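Local coordinates for pyridine nucleotide-disulphide oxidoreductase dimerisation region (PDB 6KYY), which is a hypochlorous acid-induced FAD-dependent flavoprotein disulfide reductase, probably involved in resistance to reactive chlorine species, at residues S424-D428 with Q429-H433. Residues are numbered along the deposited sequence; the frame is centred on the assembly and turned at random.
Sequences SILRD and QIFTH. With FAD (flavin-adenine dinucleotide), chain E.
With CG held anti to the carbonyl carbon in both Leu-426 (chi1 -59°) and Phe-431 (chi1 -75°), the leucine end, on the short helix 424-428, and the phenyl ring, in the loop that follows, are brought together in the dimerisation domain of this pyridine nucleotide-disulfide oxidoreductase. The contact is local: after the helix the chain runs on, extended, toward the flavin. Leu-426 CD2 lies 4.1 Å from Phe-431 CZ, and the same residue's carbonyl meets the ring at its edge, near the ring plane, Leu-426 O to Phe-431 CE2 being 3.8 Å. Gln-429 CG sits over one face of the ring, 4.1 Å above its plane and displaced toward the rim. The glutamine chain continues extended beyond CG and passes at a slant across Ile-425, whose CG2 comes within 4.1 Å of Gln-429 OE1; at the root of that side chain, Gln-429 CB rests 3.4 Å from Ile-425 O. Helix 406-418 backs this apolar cluster through Ile-412, touched by both Leu-426 and Phe-431, and Val-416. Away from it, Arg-427 and Asp-428 form a salt bridge between adjacent residues. Arg-427 NH2 gives the stronger bond, to Asp-428 OD2 (2.9 Å, 164° at the hydrogen), on the syn side of the carboxylate and nearly in the guanidinium plane; the bond from NE to OD1 is weak. The extended part is gripped by the second subunit, where Lys-414 NZ binds Ile-430 O and both His-407 O and Asn-411 ND2 bind Thr-432 OG1. It leads to His-433, the probable proton acceptor, whose ND1 is bonded to Glu-438. The backbone closes on the flavin held largely by that other subunit: FAD N3 donates to His-433 O over 3.3 Å.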
loop_
_atom_site.group_PDB
_atom_site.type_symbol
_atom_site.label_atom_id
_atom_site.label_comp_id
_atom_site.label_asym_id
_atom_site.label_seq_id
_atom_site.Cartn_x
_atom_site.Cartn_y
_atom_site.Cartn_z
ATOM N N SER B 424 -20.895 2.098 4.581
ATOM C CA SER B 424 -21.080 0.700 4.948
ATOM C C SER B 424 -20.258 -0.241 4.079
ATOM O O SER B 424 -19.947 -1.356 4.515
ATOM C CB SER B 424 -22.562 0.332 4.863
ATOM O OG SER B 424 -22.958 0.128 3.517
ATOM N N ILE B 425 -19.897 0.180 2.865
ATOM C CA ILE B 425 -19.122 -0.681 1.974
ATOM C C ILE B 425 -17.754 -0.976 2.576
ATOM O O ILE B 425 -17.303 -2.127 2.606
ATOM C CB ILE B 425 -19.004 -0.040 0.579
ATOM C CG1 ILE B 425 -20.202 -0.428 -0.289
ATOM C CG2 ILE B 425 -17.707 -0.454 -0.102
ATOM C CD1 ILE B 425 -20.234 -1.896 -0.662
ATOM N N LEU B 426 -17.078 0.059 3.077
ATOM C CA LEU B 426 -15.759 -0.130 3.670
ATOM C C LEU B 426 -15.829 -0.680 5.088
ATOM O O LEU B 426 -14.838 -1.243 5.569
ATOM C CB LEU B 426 -14.985 1.190 3.656
ATOM C CG LEU B 426 -14.765 1.787 2.262
ATOM C CD1 LEU B 426 -14.065 3.134 2.347
ATOM C CD2 LEU B 426 -13.982 0.823 1.385
ATOM N N ARG B 427 -16.971 -0.540 5.763
ATOM C CA ARG B 427 -17.129 -1.094 7.102
ATOM C C ARG B 427 -17.255 -2.613 7.088
ATOM O O ARG B 427 -16.930 -3.260 8.089
ATOM C CB ARG B 427 -18.352 -0.470 7.782
ATOM C CG ARG B 427 -18.572 -0.905 9.226
ATOM C CD ARG B 427 -20.014 -0.685 9.661
ATOM N NE ARG B 427 -20.960 -1.426 8.831
ATOM C CZ ARG B 427 -22.226 -1.065 8.638
ATOM N NH1 ARG B 427 -22.699 0.030 9.216
ATOM N NH2 ARG B 427 -23.017 -1.797 7.866
ATOM N N ASP B 428 -17.699 -3.200 5.975
ATOM C CA ASP B 428 -17.993 -4.624 5.919
ATOM C C ASP B 428 -17.181 -5.387 4.884
ATOM O O ASP B 428 -17.396 -6.595 4.724
ATOM C CB ASP B 428 -19.488 -4.843 5.642
ATOM C CG ASP B 428 -20.364 -4.392 6.792
ATOM O OD1 ASP B 428 -19.917 -4.488 7.953
ATOM O OD2 ASP B 428 -21.499 -3.942 6.533
ATOM N N GLN B 429 -16.256 -4.737 4.184
ATOM C CA GLN B 429 -15.505 -5.418 3.140
ATOM C C GLN B 429 -14.494 -6.388 3.738
ATOM O O GLN B 429 -13.921 -6.149 4.805
ATOM C CB GLN B 429 -14.791 -4.407 2.244
ATOM C CG GLN B 429 -14.236 -5.000 0.961
ATOM C CD GLN B 429 -13.911 -3.944 -0.071
ATOM O OE1 GLN B 429 -14.803 -3.266 -0.578
ATOM N NE2 GLN B 429 -12.631 -3.796 -0.389
ATOM N N ILE B 430 -14.279 -7.497 3.035
ATOM C CA ILE B 430 -13.341 -8.529 3.464
ATOM C C ILE B 430 -11.972 -8.157 2.904
ATOM O O ILE B 430 -11.639 -8.481 1.763
ATOM C CB ILE B 430 -13.786 -9.919 3.010
ATOM C CG1 ILE B 430 -15.228 -10.184 3.457
ATOM C CG2 ILE B 430 -12.846 -10.978 3.553
ATOM C CD1 ILE B 430 -15.615 -11.641 3.465
ATOM N N PHE B 431 -11.172 -7.479 3.721
ATOM C CA PHE B 431 -9.859 -7.001 3.318
ATOM C C PHE B 431 -8.784 -8.040 3.616
ATOM O O PHE B 431 -8.981 -8.971 4.402
ATOM C CB PHE B 431 -9.519 -5.694 4.035
ATOM C CG PHE B 431 -10.248 -4.493 3.501
ATOM C CD1 PHE B 431 -9.854 -3.898 2.315
ATOM C CD2 PHE B 431 -11.321 -3.955 4.192
ATOM C CE1 PHE B 431 -10.520 -2.791 1.823
ATOM C CE2 PHE B 431 -11.992 -2.847 3.706
ATOM C CZ PHE B 431 -11.592 -2.265 2.519
ATOM N N THR B 432 -7.630 -7.862 2.978
ATOM C CA THR B 432 -6.482 -8.715 3.245
ATOM C C THR B 432 -5.946 -8.452 4.652
ATOM O O THR B 432 -6.141 -7.380 5.231
ATOM C CB THR B 432 -5.387 -8.483 2.205
ATOM O OG1 THR B 432 -5.336 -7.092 1.865
ATOM C CG2 THR B 432 -5.673 -9.292 0.947
ATOM N N HIS B 433 -5.262 -9.457 5.205
ATOM C CA HIS B 433 -4.812 -9.411 6.588
ATOM C C HIS B 433 -3.488 -10.152 6.719
ATOM O O HIS B 433 -3.362 -11.263 6.182
ATOM C CB HIS B 433 -5.855 -10.035 7.516
ATOM C CG HIS B 433 -5.500 -9.973 8.971
ATOM N ND1 HIS B 433 -5.630 -8.824 9.721
ATOM C CD2 HIS B 433 -5.039 -10.924 9.817
ATOM C CE1 HIS B 433 -5.257 -9.069 10.965
ATOM N NE2 HIS B 433 -4.894 -10.335 11.050
HETATM P PA FAD E . -8.850 -19.126 16.564
HETATM O O1A FAD E . -8.334 -20.155 15.629
HETATM O O2A FAD E . -7.894 -17.958 16.827
HETATM O O5B FAD E . -9.286 -19.777 17.929
HETATM C C5B FAD E . -8.410 -20.671 18.646
HETATM C C4B FAD E . -8.358 -20.255 20.094
HETATM O O4B FAD E . -9.312 -21.029 20.860
HETATM C C3B FAD E . -7.005 -20.452 20.774
HETATM O O3B FAD E . -6.729 -19.380 21.668
HETATM C C2B FAD E . -7.189 -21.779 21.514
HETATM O O2B FAD E . -6.337 -21.878 22.648
HETATM C C1B FAD E . -8.652 -21.664 21.935
HETATM N N9A FAD E . -9.310 -22.939 22.202
HETATM C C8A FAD E . -9.327 -24.050 21.402
HETATM N N7A FAD E . -10.001 -25.060 21.901
HETATM C C5A FAD E . -10.464 -24.576 23.116
HETATM C C6A FAD E . -11.247 -25.155 24.133
HETATM N N6A FAD E . -11.724 -26.401 24.086
HETATM N N1A FAD E . -11.525 -24.398 25.218
HETATM C C2A FAD E . -11.050 -23.151 25.272
HETATM N N3A FAD E . -10.305 -22.500 24.377
HETATM C C4A FAD E . -10.044 -23.271 23.315
HETATM N N1 FAD E . -4.616 -15.966 8.560
HETATM C C2 FAD E . -4.712 -14.904 7.708
HETATM O O2 FAD E . -5.803 -14.408 7.409
HETATM N N3 FAD E . -3.566 -14.362 7.157
HETATM C C4 FAD E . -2.276 -14.790 7.379
HETATM O O4 FAD E . -1.336 -14.225 6.825
HETATM C C4X FAD E . -2.181 -15.920 8.286
HETATM N N5 FAD E . -0.994 -16.393 8.557
HETATM C C5X FAD E . -0.908 -17.471 9.426
HETATM C C6 FAD E . 0.350 -17.992 9.729
HETATM C C7 FAD E . 0.488 -19.073 10.595
HETATM C C7M FAD E . 1.863 -19.608 10.897
HETATM C C8 FAD E . -0.655 -19.649 11.173
HETATM C C8M FAD E . -0.542 -20.819 12.114
HETATM C C9 FAD E . -1.912 -19.132 10.872
HETATM C C9A FAD E . -2.044 -18.053 10.007
HETATM N N10 FAD E . -3.304 -17.505 9.688
HETATM C C10 FAD E . -3.410 -16.440 8.827
HETATM C "C1'" FAD E . -4.533 -18.068 10.262
HETATM C "C2'" FAD E . -5.001 -17.332 11.512
HETATM O "O2'" FAD E . -4.006 -17.400 12.533
HETATM C "C3'" FAD E . -6.292 -17.975 12.020
HETATM O "O3'" FAD E . -6.904 -18.692 10.954
HETATM C "C4'" FAD E . -7.300 -16.974 12.584
HETATM O "O4'" FAD E . -6.866 -16.544 13.875
HETATM C "C5'" FAD E . -8.703 -17.538 12.660
HETATM O "O5'" FAD E . -9.145 -17.508 14.033
HETATM P P FAD E . -10.474 -18.223 14.479
HETATM O O1P FAD E . -11.635 -17.227 14.395
HETATM O O2P FAD E . -10.677 -19.493 13.743
HETATM O O3P FAD E . -10.207 -18.522 16.011
#